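Local coordinates for dehydroquinate synthase (Thermus thermophilus, PDB 1UJN), which probably catalyses the conversion of 3-deoxy-D-arabino-heptulosonate 7-phosphate to dehydroquinate and phosphate, the second step of chorismate biosynthesis, at residues 110-115 with 148-153; 250-255 with 276-281; 256-261 with 312-317. All coordinates share one frame; numbering follows the deposited sequence.

Contact 1: 110-115 with 148-153; sequences GVAYLA and FPQGVY
Ala115 O is gripped twice from the neighbouring strand: Tyr153 N donates to it at 2.8 Å, and Val152 CA brings a C-H...O contact at 3.4 Å. The N-H of the same alanine goes to Gly151 O, as between parallel strands. Earlier in segment 148-153, Gln150 N reaches Tyr113 O at 2.8 Å in a nearly straight bond of 176°. On the N-terminal side of these direct bonds, a water accepts from Tyr113 N and donates to Phe148 O. The Tyr113 ring lies beside Pro149, whose CA sits over one face, 3.9 Å from the ring centroid, in a CH-pi contact. Tyr113 CG lies between the backbone N and the carbonyl carbon (chi1 76°), which sets the ring off beside Pro149; its hydroxyl is hydrogen-bonded to His147 O. A leucine in place of Tyr113 would probably leave His147 O without that bond and Pro149 CA without a ring face. Leu114 CD2 packs 3.8 Å from Gln150 CB. Both strands lie in the mixed sheet of the N-terminal region, which probably binds NAD, with predicted ligands Thr118 and Lys131 not far off; 87-92 flanks 112-117, 12-17 flanks 151-155, and helix 94-106 packs on Tyr113 through Ala104.

Contact 2: 250-255 with 276-281; sequences AVAYGL and RLLLWL
Ala252 meets three leucines of the facing helix in a purely apolar contact. The methyl CB of Ala252 points at segment 276-281 and meets Leu278 CD2 at 3.7 Å, while Leu277 CD2 lies farther off, at 4.5 Å. Leu281 CD2 is placed still closer to the same CB, nearer than carbons normally approach, so the exact spacing there is doubtful, although the two groups plainly abut. The same-named branch, CD2, reaches this methyl from differently turned side chains: in Leu281, CG is anti to the backbone N (chi1 -170°), whereas in Leu278 it is anti to the carbonyl carbon, beside the backbone N. Leu278 CD2 also lies 4.0 Å from Ala252 O, against the backbone of the opposing helix.

The other apolar pair joins leucine to leucine. Leu255 CD1 touches Leu277 CD2 at 4.0 Å, and the two side chains cross at about a right angle.

These contacts belong to an antiparallel helix pair, helix 247-264 followed in the chain by helix 271-281, within the helical C-terminal region of dehydroquinate synthase. The short segments run at a signed crossing angle of -154°, with axes 10.2 Å apart. At that spacing the leucines extend between the helices, and the small alanine receives their ends.

No hydrogen bond joins the two segments. The hydroxyl of Tyr253, whose CB points away from 276-281, is bonded to Pro284 O, while Tyr253 O accepts from Trp337 NE1. Trp280 lies on another side of its helix, where Lys168 makes a cation-pi contact with its ring and a hydrogen bond to its carbonyl oxygen. Leu281 also packs on Val172 of helix 164-181, and the side chain of Leu255 is about 6 Å from that of His231, a predicted zinc ligand.

Contact 3: 256-261 with 312-317; sequences LYAALL and VVPLAP
Pro314 lays one side of its ring against the helix backbone at Ala258. Its CD is the leading atom, 3.4 Å from Ala258 O and 3.7 Å from Ala258 CB, and CG follows beside the same carbonyl oxygen at 3.7 Å. The CB of Ala258 projects neither straight at the strand nor from it, and the proline ring meets this methyl and the carbonyl together. The same CB is 4.1 Å from Val312 O, two residues before Pro314.

A turn farther along the helix, Leu261 points its CB at the strand and meets Val313, whose CG1 is anti to the backbone N (chi1 -178°). Val313 CG1 lies 4.0 Å from Leu261 C and 4.3 Å from Leu261 CB, touching the helix backbone more than the leucine branches. The Leu261 side chain also packs on Leu329 and Ala333 of helix 327-342.

Helix and strand segments cross at -70°, with axes 6.7 Å apart. Here helix 247-264 packs against the small antiparallel hairpin of strands 311-314 and 319-323, in which Val313 is hydrogen-bonded to Val321 and a classic beta bulge follows at Leu315 and Ala316. Val312 lies about 7 Å, side chain to side chain, from His231, a predicted zinc ligand.

No hydrogen bond crosses between the segments, and Pro314 has no backbone N-H to offer Ala258 O, so the junction depends on van der Waals contact of buried aliphatic groups with each other and with the helix backbone, including Ala258 O.

From the N terminus, contact 1 comes first: it closes a loop of 32 residues and joins two neighbouring parallel strands of the large sheet. It is complete before the other two begin, and lies on the opposite side of the chain's centre, its nearest atoms about 20 Å from either. Contacts 2 and 3 start on consecutive segments of helix 247-264. The first returns after 20 residues, at helix 271-281, and the second after 50, at the hairpin strand 311-314, so their segments alternate and the two loops cross. Leu278 CD1 meets Leu256 CD2 at 3.8 Å, joining the two contacts; helix 247-264, common to both, ties together a second helix and the hairpin.

Contact 1: 110-115 with 148-153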
ATOM      1  N   GLY A 110      -5.560  -4.019  -2.620  1.00 18.37           N
ATOM      2  CA  GLY A 110      -6.521  -2.944  -2.481  1.00 17.83           C
ATOM      3  C   GLY A 110      -7.979  -3.208  -2.778  1.00 17.44           C
ATOM      4  O   GLY A 110      -8.338  -3.566  -3.895  1.00 18.63           O
ATOM      5  N   VAL A 111      -8.816  -3.019  -1.761  1.00 17.43           N
ATOM      6  CA  VAL A 111     -10.257  -3.171  -1.895  1.00 17.88           C
ATOM      7  C   VAL A 111     -10.908  -1.954  -1.246  1.00 17.38           C
ATOM      8  O   VAL A 111     -10.290  -1.248  -0.444  1.00 17.37           O
ATOM      9  CB  VAL A 111     -10.788  -4.449  -1.206  1.00 18.25           C
ATOM     10  CG1 VAL A 111     -10.174  -5.690  -1.868  1.00 16.56           C
ATOM     11  CG2 VAL A 111     -10.471  -4.415   0.295  1.00 17.01           C
ATOM     12  N   ALA A 112     -12.159  -1.704  -1.597  1.00 18.32           N
ATOM     13  CA  ALA A 112     -12.877  -0.562  -1.042  1.00 16.93           C
ATOM     14  C   ALA A 112     -13.208  -0.769   0.430  1.00 18.24           C
ATOM     15  O   ALA A 112     -13.331  -1.902   0.900  1.00 16.75           O
ATOM     16  CB  ALA A 112     -14.167  -0.342  -1.827  1.00 19.22           C
ATOM     17  N   TYR A 113     -13.312   0.326   1.173  1.00 19.09           N
ATOM     18  CA  TYR A 113     -13.718   0.213   2.564  1.00 17.60           C
ATOM     19  C   TYR A 113     -14.614   1.379   2.940  1.00 17.46           C
ATOM     20  O   TYR A 113     -14.528   2.462   2.351  1.00 16.72           O
ATOM     21  CB  TYR A 113     -12.521   0.100   3.522  1.00 17.26           C
ATOM     22  CG  TYR A 113     -11.747   1.363   3.809  1.00 18.48           C
ATOM     23  CD1 TYR A 113     -10.806   1.848   2.912  1.00 18.97           C
ATOM     24  CD2 TYR A 113     -11.910   2.030   5.019  1.00 19.16           C
ATOM     25  CE1 TYR A 113     -10.031   2.967   3.220  1.00 21.15           C
ATOM     26  CE2 TYR A 113     -11.144   3.151   5.335  1.00 19.80           C
ATOM     27  CZ  TYR A 113     -10.206   3.607   4.438  1.00 19.80           C
ATOM     28  OH  TYR A 113      -9.413   4.684   4.772  1.00 22.18           O
ATOM     29  N   LEU A 114     -15.520   1.114   3.874  1.00 15.21           N
ATOM     30  CA  LEU A 114     -16.450   2.116   4.374  1.00 16.80           C
ATOM     31  C   LEU A 114     -16.120   2.307   5.841  1.00 16.93           C
ATOM     32  O   LEU A 114     -15.903   1.336   6.567  1.00 17.16           O
ATOM     33  CB  LEU A 114     -17.892   1.628   4.239  1.00 16.77           C
ATOM     34  CG  LEU A 114     -18.426   1.461   2.815  1.00 17.87           C
ATOM     35  CD1 LEU A 114     -19.822   0.847   2.866  1.00 20.53           C
ATOM     36  CD2 LEU A 114     -18.454   2.813   2.122  1.00 19.18           C
ATOM     37  N   ALA A 115     -16.079   3.559   6.274  1.00 17.65           N
ATOM     38  CA  ALA A 115     -15.758   3.856   7.661  1.00 17.79           C
ATOM     39  C   ALA A 115     -16.985   4.289   8.456  1.00 17.96           C
ATOM     40  O   ALA A 115     -17.790   5.091   7.986  1.00 18.54           O
ATOM     41  CB  ALA A 115     -14.704   4.946   7.719  1.00 17.43           C
ATOM     42  N   PHE A 148      -8.132   6.036   0.752  1.00 19.55           N
ATOM     43  CA  PHE A 148      -9.343   6.751   1.128  1.00 18.80           C
ATOM     44  C   PHE A 148     -10.580   5.891   1.169  1.00 17.40           C
ATOM     45  O   PHE A 148     -10.762   5.007   0.336  1.00 19.58           O
ATOM     46  CB  PHE A 148      -9.586   7.916   0.168  1.00 17.74           C
ATOM     47  CG  PHE A 148      -8.444   8.873   0.089  1.00 19.79           C
ATOM     48  CD1 PHE A 148      -7.377   8.627  -0.757  1.00 21.64           C
ATOM     49  CD2 PHE A 148      -8.408   9.994   0.909  1.00 19.82           C
ATOM     50  CE1 PHE A 148      -6.280   9.483  -0.787  1.00 23.31           C
ATOM     51  CE2 PHE A 148      -7.310  10.859   0.888  1.00 22.48           C
ATOM     52  CZ  PHE A 148      -6.247  10.598   0.037  1.00 22.18           C
ATOM     53  N   PRO A 149     -11.464   6.157   2.141  1.00 18.03           N
ATOM     54  CA  PRO A 149     -12.699   5.379   2.248  1.00 18.24           C
ATOM     55  C   PRO A 149     -13.626   5.751   1.101  1.00 18.36           C
ATOM     56  O   PRO A 149     -13.496   6.822   0.498  1.00 18.39           O
ATOM     57  CB  PRO A 149     -13.256   5.795   3.606  1.00 18.58           C
ATOM     58  CG  PRO A 149     -12.825   7.219   3.726  1.00 18.29           C
ATOM     59  CD  PRO A 149     -11.391   7.188   3.193  1.00 18.63           C
ATOM     60  N   GLN A 150     -14.549   4.852   0.799  1.00 16.57           N
ATOM     61  CA  GLN A 150     -15.523   5.054  -0.254  1.00 18.25           C
ATOM     62  C   GLN A 150     -16.657   5.892   0.332  1.00 17.76           C
ATOM     63  O   GLN A 150     -17.492   6.433  -0.390  1.00 19.40           O
ATOM     64  CB  GLN A 150     -16.034   3.691  -0.702  1.00 22.57           C
ATOM     65  CG  GLN A 150     -16.906   3.694  -1.912  1.00 26.73           C
ATOM     66  CD  GLN A 150     -17.200   2.284  -2.367  1.00 30.22           C
ATOM     67  OE1 GLN A 150     -16.581   1.774  -3.306  1.00 33.20           O
ATOM     68  NE2 GLN A 150     -18.175   1.653  -1.721  1.00 27.05           N
ATOM     69  N   GLY A 151     -16.663   5.995   1.657  1.00 19.12           N
ATOM     70  CA  GLY A 151     -17.674   6.772   2.357  1.00 15.96           C
ATOM     71  C   GLY A 151     -17.419   6.723   3.856  1.00 17.21           C
ATOM     72  O   GLY A 151     -16.824   5.762   4.349  1.00 16.66           O
ATOM     73  N   VAL A 152     -17.848   7.760   4.578  1.00 16.06           N
ATOM     74  CA  VAL A 152     -17.687   7.818   6.036  1.00 16.00           C
ATOM     75  C   VAL A 152     -19.072   8.101   6.608  1.00 15.73           C
ATOM     76  O   VAL A 152     -19.730   9.052   6.192  1.00 16.70           O
ATOM     77  CB  VAL A 152     -16.736   8.946   6.475  1.00 15.73           C
ATOM     78  CG1 VAL A 152     -16.652   9.000   8.004  1.00 16.60           C
ATOM     79  CG2 VAL A 152     -15.344   8.707   5.896  1.00 17.84           C
ATOM     80  N   TYR A 153     -19.502   7.274   7.551  1.00 14.87           N
ATOM     81  CA  TYR A 153     -20.827   7.408   8.146  1.00 16.58           C
ATOM     82  C   TYR A 153     -20.717   7.443   9.659  1.00 18.25           C
ATOM     83  O   TYR A 153     -20.493   6.413  10.295  1.00 18.97           O
ATOM     84  CB  TYR A 153     -21.692   6.236   7.675  1.00 17.00           C
ATOM     85  CG  TYR A 153     -21.827   6.218   6.166  1.00 18.22           C
ATOM     86  CD1 TYR A 153     -22.843   6.933   5.534  1.00 20.21           C
ATOM     87  CD2 TYR A 153     -20.871   5.584   5.363  1.00 19.33           C
ATOM     88  CE1 TYR A 153     -22.901   7.026   4.139  1.00 19.35           C
ATOM     89  CE2 TYR A 153     -20.918   5.679   3.971  1.00 17.52           C
ATOM     90  CZ  TYR A 153     -21.934   6.402   3.371  1.00 19.15           C
ATOM     91  OH  TYR A 153     -21.973   6.546   2.000  1.00 20.38           O
TER
HETATM   92  O   HOH W   1     -12.038   2.635  -0.290  1.00 17.86           O

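Contact 2: 250-255 with 276-281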
ATOM      1  N   ALA A 250      -2.435  15.558  24.819  1.00 21.41           N
ATOM      2  CA  ALA A 250      -1.121  16.054  24.437  1.00 23.13           C
ATOM      3  C   ALA A 250      -1.273  17.253  23.506  1.00 24.15           C
ATOM      4  O   ALA A 250      -0.531  18.232  23.611  1.00 23.47           O
ATOM      5  CB  ALA A 250      -0.328  14.955  23.750  1.00 20.38           C
ATOM      6  N   VAL A 251      -2.232  17.169  22.590  1.00 24.98           N
ATOM      7  CA  VAL A 251      -2.473  18.265  21.663  1.00 25.56           C
ATOM      8  C   VAL A 251      -2.895  19.515  22.426  1.00 24.35           C
ATOM      9  O   VAL A 251      -2.421  20.614  22.132  1.00 24.94           O
ATOM     10  CB  VAL A 251      -3.570  17.907  20.643  1.00 28.61           C
ATOM     11  CG1 VAL A 251      -3.951  19.146  19.829  1.00 29.95           C
ATOM     12  CG2 VAL A 251      -3.066  16.805  19.714  1.00 27.84           C
ATOM     13  N   ALA A 252      -3.779  19.350  23.406  1.00 23.10           N
ATOM     14  CA  ALA A 252      -4.247  20.482  24.198  1.00 23.24           C
ATOM     15  C   ALA A 252      -3.061  21.190  24.851  1.00 21.97           C
ATOM     16  O   ALA A 252      -2.983  22.426  24.847  1.00 20.68           O
ATOM     17  CB  ALA A 252      -5.229  20.012  25.262  1.00 21.32           C
ATOM     18  N   TYR A 253      -2.146  20.401  25.411  1.00 21.08           N
ATOM     19  CA  TYR A 253      -0.950  20.948  26.054  1.00 19.95           C
ATOM     20  C   TYR A 253      -0.087  21.663  25.012  1.00 20.27           C
ATOM     21  O   TYR A 253       0.481  22.717  25.286  1.00 21.42           O
ATOM     22  CB  TYR A 253      -0.132  19.828  26.712  1.00 21.06           C
ATOM     23  CG  TYR A 253      -0.648  19.385  28.064  1.00 22.53           C
ATOM     24  CD1 TYR A 253      -0.921  18.038  28.324  1.00 23.52           C
ATOM     25  CD2 TYR A 253      -0.821  20.301  29.097  1.00 24.60           C
ATOM     26  CE1 TYR A 253      -1.349  17.622  29.586  1.00 23.49           C
ATOM     27  CE2 TYR A 253      -1.247  19.897  30.360  1.00 25.42           C
ATOM     28  CZ  TYR A 253      -1.505  18.556  30.597  1.00 25.08           C
ATOM     29  OH  TYR A 253      -1.896  18.157  31.856  1.00 27.27           O
ATOM     30  N   GLY A 254      -0.002  21.079  23.818  1.00 19.73           N
ATOM     31  CA  GLY A 254       0.784  21.668  22.746  1.00 19.70           C
ATOM     32  C   GLY A 254       0.179  22.975  22.258  1.00 22.01           C
ATOM     33  O   GLY A 254       0.898  23.881  21.831  1.00 22.02           O
ATOM     34  N   LEU A 255      -1.145  23.076  22.328  1.00 21.12           N
ATOM     35  CA  LEU A 255      -1.839  24.290  21.903  1.00 22.05           C
ATOM     36  C   LEU A 255      -1.504  25.455  22.824  1.00 22.81           C
ATOM     37  O   LEU A 255      -1.387  26.601  22.378  1.00 22.97           O
ATOM     38  CB  LEU A 255      -3.349  24.062  21.883  1.00 22.92           C
ATOM     39  CG  LEU A 255      -3.827  23.086  20.805  1.00 23.63           C
ATOM     40  CD1 LEU A 255      -5.336  22.923  20.889  1.00 26.55           C
ATOM     41  CD2 LEU A 255      -3.429  23.610  19.439  1.00 26.61           C
ATOM     42  N   ARG A 276      -9.358  28.184  28.784  1.00 41.16           N
ATOM     43  CA  ARG A 276     -10.722  27.682  28.929  1.00 41.87           C
ATOM     44  C   ARG A 276     -10.772  26.217  28.517  1.00 41.17           C
ATOM     45  O   ARG A 276     -11.331  25.379  29.225  1.00 42.57           O
ATOM     46  CB  ARG A 276     -11.697  28.473  28.049  1.00 43.70           C
ATOM     47  CG  ARG A 276     -12.381  29.638  28.739  1.00 45.32           C
ATOM     48  CD  ARG A 276     -13.624  30.085  27.971  1.00 46.97           C
ATOM     49  NE  ARG A 276     -13.318  30.689  26.675  1.00 47.48           N
ATOM     50  CZ  ARG A 276     -12.685  31.850  26.517  1.00 48.72           C
ATOM     51  NH1 ARG A 276     -12.283  32.544  27.575  1.00 49.06           N
ATOM     52  NH2 ARG A 276     -12.460  32.321  25.298  1.00 48.94           N
ATOM     53  N   LEU A 277     -10.190  25.925  27.358  1.00 38.64           N
ATOM     54  CA  LEU A 277     -10.148  24.571  26.821  1.00 36.06           C
ATOM     55  C   LEU A 277      -9.559  23.588  27.826  1.00 34.79           C
ATOM     56  O   LEU A 277     -10.114  22.510  28.052  1.00 34.44           O
ATOM     57  CB  LEU A 277      -9.308  24.537  25.539  1.00 34.03           C
ATOM     58  CG  LEU A 277      -9.031  23.144  24.960  1.00 33.55           C
ATOM     59  CD1 LEU A 277     -10.324  22.556  24.418  1.00 33.65           C
ATOM     60  CD2 LEU A 277      -7.990  23.227  23.857  1.00 31.76           C
ATOM     61  N   LEU A 278      -8.429  23.966  28.418  1.00 32.57           N
ATOM     62  CA  LEU A 278      -7.737  23.122  29.390  1.00 31.80           C
ATOM     63  C   LEU A 278      -8.502  22.883  30.687  1.00 33.38           C
ATOM     64  O   LEU A 278      -8.408  21.805  31.270  1.00 31.46           O
ATOM     65  CB  LEU A 278      -6.360  23.713  29.704  1.00 30.75           C
ATOM     66  CG  LEU A 278      -5.356  23.640  28.547  1.00 30.48           C
ATOM     67  CD1 LEU A 278      -4.125  24.479  28.865  1.00 30.85           C
ATOM     68  CD2 LEU A 278      -4.968  22.189  28.301  1.00 29.48           C
ATOM     69  N   LEU A 279      -9.244  23.886  31.150  1.00 33.88           N
ATOM     70  CA  LEU A 279     -10.019  23.734  32.380  1.00 36.52           C
ATOM     71  C   LEU A 279     -11.194  22.798  32.129  1.00 36.84           C
ATOM     72  O   LEU A 279     -11.512  21.943  32.952  1.00 39.10           O
ATOM     73  CB  LEU A 279     -10.531  25.092  32.863  1.00 38.33           C
ATOM     74  CG  LEU A 279      -9.467  26.054  33.390  1.00 40.54           C
ATOM     75  CD1 LEU A 279     -10.140  27.312  33.920  1.00 43.09           C
ATOM     76  CD2 LEU A 279      -8.665  25.379  34.491  1.00 42.38           C
ATOM     77  N   TRP A 280     -11.833  22.970  30.980  1.00 36.69           N
ATOM     78  CA  TRP A 280     -12.963  22.141  30.587  1.00 36.36           C
ATOM     79  C   TRP A 280     -12.487  20.713  30.319  1.00 36.19           C
ATOM     80  O   TRP A 280     -13.162  19.742  30.661  1.00 35.54           O
ATOM     81  CB  TRP A 280     -13.592  22.724  29.321  1.00 37.87           C
ATOM     82  CG  TRP A 280     -14.602  21.850  28.666  1.00 38.52           C
ATOM     83  CD1 TRP A 280     -15.902  21.672  29.040  1.00 39.10           C
ATOM     84  CD2 TRP A 280     -14.404  21.043  27.501  1.00 37.82           C
ATOM     85  NE1 TRP A 280     -16.529  20.807  28.176  1.00 38.03           N
ATOM     86  CE2 TRP A 280     -15.631  20.405  27.221  1.00 38.98           C
ATOM     87  CE3 TRP A 280     -13.306  20.797  26.664  1.00 38.79           C
ATOM     88  CZ2 TRP A 280     -15.795  19.536  26.138  1.00 38.19           C
ATOM     89  CZ3 TRP A 280     -13.466  19.934  25.588  1.00 39.51           C
ATOM     90  CH2 TRP A 280     -14.704  19.313  25.334  1.00 40.09           C
ATOM     91  N   LEU A 281     -11.304  20.597  29.722  1.00 33.97           N
ATOM     92  CA  LEU A 281     -10.738  19.299  29.376  1.00 33.55           C
ATOM     93  C   LEU A 281     -10.269  18.468  30.568  1.00 34.16           C
ATOM     94  O   LEU A 281     -10.461  17.250  30.592  1.00 33.91           O
ATOM     95  CB  LEU A 281      -9.574  19.492  28.400  1.00 31.92           C
ATOM     96  CG  LEU A 281      -8.997  18.249  27.725  1.00 33.67           C
ATOM     97  CD1 LEU A 281     -10.061  17.601  26.853  1.00 31.13           C
ATOM     98  CD2 LEU A 281      -7.790  18.642  26.882  1.00 32.63           C
TER

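Contact 3: 256-261 with 312-317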
ATOM      1  N   LEU A 256      -1.359  25.165  24.114  1.00 23.17           N
ATOM      2  CA  LEU A 256      -1.011  26.209  25.069  1.00 23.84           C
ATOM      3  C   LEU A 256       0.395  26.713  24.740  1.00 24.58           C
ATOM      4  O   LEU A 256       0.658  27.919  24.752  1.00 22.58           O
ATOM      5  CB  LEU A 256      -1.046  25.668  26.499  1.00 25.19           C
ATOM      6  CG  LEU A 256      -0.626  26.662  27.587  1.00 26.48           C
ATOM      7  CD1 LEU A 256      -1.565  27.855  27.575  1.00 27.43           C
ATOM      8  CD2 LEU A 256      -0.647  25.982  28.942  1.00 27.08           C
ATOM      9  N   TYR A 257       1.295  25.785  24.427  1.00 23.21           N
ATOM     10  CA  TYR A 257       2.667  26.153  24.099  1.00 22.72           C
ATOM     11  C   TYR A 257       2.692  26.998  22.832  1.00 22.74           C
ATOM     12  O   TYR A 257       3.381  28.018  22.769  1.00 23.94           O
ATOM     13  CB  TYR A 257       3.520  24.900  23.899  1.00 22.47           C
ATOM     14  CG  TYR A 257       5.003  25.185  23.799  1.00 22.95           C
ATOM     15  CD1 TYR A 257       5.722  25.640  24.905  1.00 24.87           C
ATOM     16  CD2 TYR A 257       5.686  24.999  22.602  1.00 24.15           C
ATOM     17  CE1 TYR A 257       7.096  25.900  24.818  1.00 26.95           C
ATOM     18  CE2 TYR A 257       7.058  25.258  22.502  1.00 26.10           C
ATOM     19  CZ  TYR A 257       7.753  25.707  23.613  1.00 27.31           C
ATOM     20  OH  TYR A 257       9.104  25.967  23.515  1.00 29.74           O
ATOM     21  N   ALA A 258       1.932  26.575  21.825  1.00 22.38           N
ATOM     22  CA  ALA A 258       1.858  27.300  20.558  1.00 22.72           C
ATOM     23  C   ALA A 258       1.355  28.717  20.800  1.00 22.63           C
ATOM     24  O   ALA A 258       1.876  29.682  20.226  1.00 24.61           O
ATOM     25  CB  ALA A 258       0.928  26.576  19.592  1.00 23.33           C
ATOM     26  N   ALA A 259       0.342  28.840  21.654  1.00 22.40           N
ATOM     27  CA  ALA A 259      -0.216  30.140  21.984  1.00 23.58           C
ATOM     28  C   ALA A 259       0.850  31.033  22.619  1.00 24.63           C
ATOM     29  O   ALA A 259       0.906  32.232  22.343  1.00 25.99           O
ATOM     30  CB  ALA A 259      -1.400  29.975  22.933  1.00 25.49           C
ATOM     31  N   LEU A 260       1.700  30.453  23.466  1.00 24.14           N
ATOM     32  CA  LEU A 260       2.754  31.230  24.114  1.00 26.34           C
ATOM     33  C   LEU A 260       3.821  31.661  23.105  1.00 26.98           C
ATOM     34  O   LEU A 260       4.383  32.754  23.211  1.00 26.86           O
ATOM     35  CB  LEU A 260       3.376  30.428  25.264  1.00 24.40           C
ATOM     36  CG  LEU A 260       2.393  30.237  26.426  1.00 26.14           C
ATOM     37  CD1 LEU A 260       2.916  29.187  27.395  1.00 25.25           C
ATOM     38  CD2 LEU A 260       2.169  31.581  27.135  1.00 28.66           C
ATOM     39  N   LEU A 261       4.098  30.810  22.125  1.00 26.70           N
ATOM     40  CA  LEU A 261       5.070  31.152  21.091  1.00 29.15           C
ATOM     41  C   LEU A 261       4.511  32.322  20.281  1.00 29.45           C
ATOM     42  O   LEU A 261       5.233  33.262  19.934  1.00 30.11           O
ATOM     43  CB  LEU A 261       5.308  29.963  20.162  1.00 30.73           C
ATOM     44  CG  LEU A 261       5.950  28.722  20.782  1.00 29.90           C
ATOM     45  CD1 LEU A 261       5.984  27.600  19.765  1.00 32.80           C
ATOM     46  CD2 LEU A 261       7.354  29.062  21.262  1.00 35.27           C
ATOM     47  N   VAL A 312       4.471  25.389  14.120  1.00 36.10           N
ATOM     48  CA  VAL A 312       3.281  26.052  13.602  1.00 34.11           C
ATOM     49  C   VAL A 312       2.912  27.046  14.698  1.00 32.57           C
ATOM     50  O   VAL A 312       2.513  26.653  15.798  1.00 28.88           O
ATOM     51  CB  VAL A 312       2.104  25.070  13.392  1.00 34.24           C
ATOM     52  CG1 VAL A 312       0.879  25.831  12.920  1.00 33.70           C
ATOM     53  CG2 VAL A 312       2.483  24.005  12.372  1.00 35.46           C
ATOM     54  N   VAL A 313       3.069  28.331  14.399  1.00 30.42           N
ATOM     55  CA  VAL A 313       2.780  29.388  15.362  1.00 30.64           C
ATOM     56  C   VAL A 313       1.516  30.157  15.003  1.00 30.89           C
ATOM     57  O   VAL A 313       1.414  30.721  13.916  1.00 30.89           O
ATOM     58  CB  VAL A 313       3.952  30.405  15.437  1.00 31.94           C
ATOM     59  CG1 VAL A 313       3.660  31.471  16.486  1.00 31.11           C
ATOM     60  CG2 VAL A 313       5.251  29.685  15.758  1.00 31.84           C
ATOM     61  N   PRO A 314       0.532  30.183  15.915  1.00 30.24           N
ATOM     62  CA  PRO A 314      -0.719  30.901  15.666  1.00 31.13           C
ATOM     63  C   PRO A 314      -0.586  32.355  16.123  1.00 31.16           C
ATOM     64  O   PRO A 314      -0.511  32.629  17.319  1.00 29.44           O
ATOM     65  CB  PRO A 314      -1.721  30.124  16.506  1.00 30.78           C
ATOM     66  CG  PRO A 314      -0.908  29.795  17.726  1.00 29.96           C
ATOM     67  CD  PRO A 314       0.434  29.369  17.143  1.00 31.99           C
ATOM     68  N   LEU A 315      -0.545  33.282  15.170  1.00 32.12           N
ATOM     69  CA  LEU A 315      -0.424  34.700  15.504  1.00 33.41           C
ATOM     70  C   LEU A 315      -1.803  35.298  15.747  1.00 35.02           C
ATOM     71  O   LEU A 315      -1.951  36.300  16.450  1.00 34.74           O
ATOM     72  CB  LEU A 315       0.292  35.446  14.376  1.00 33.21           C
ATOM     73  CG  LEU A 315       1.714  34.954  14.075  1.00 34.68           C
ATOM     74  CD1 LEU A 315       2.298  35.748  12.918  1.00 35.81           C
ATOM     75  CD2 LEU A 315       2.589  35.099  15.311  1.00 33.77           C
ATOM     76  N   ALA A 316      -2.811  34.661  15.162  1.00 35.21           N
ATOM     77  CA  ALA A 316      -4.199  35.082  15.301  1.00 36.80           C
ATOM     78  C   ALA A 316      -5.036  33.975  14.685  1.00 36.65           C
ATOM     79  O   ALA A 316      -4.556  33.241  13.823  1.00 36.24           O
ATOM     80  CB  ALA A 316      -4.434  36.394  14.558  1.00 36.42           C
ATOM     81  N   PRO A 317      -6.293  33.822  15.129  1.00 38.81           N
ATOM     82  CA  PRO A 317      -7.120  32.762  14.546  1.00 38.41           C
ATOM     83  C   PRO A 317      -7.148  32.911  13.025  1.00 38.16           C
ATOM     84  O   PRO A 317      -7.482  33.976  12.509  1.00 38.34           O
ATOM     85  CB  PRO A 317      -8.487  33.006  15.182  1.00 39.91           C
ATOM     86  CG  PRO A 317      -8.130  33.573  16.527  1.00 40.10           C
ATOM     87  CD  PRO A 317      -7.027  34.549  16.180  1.00 38.53           C
TER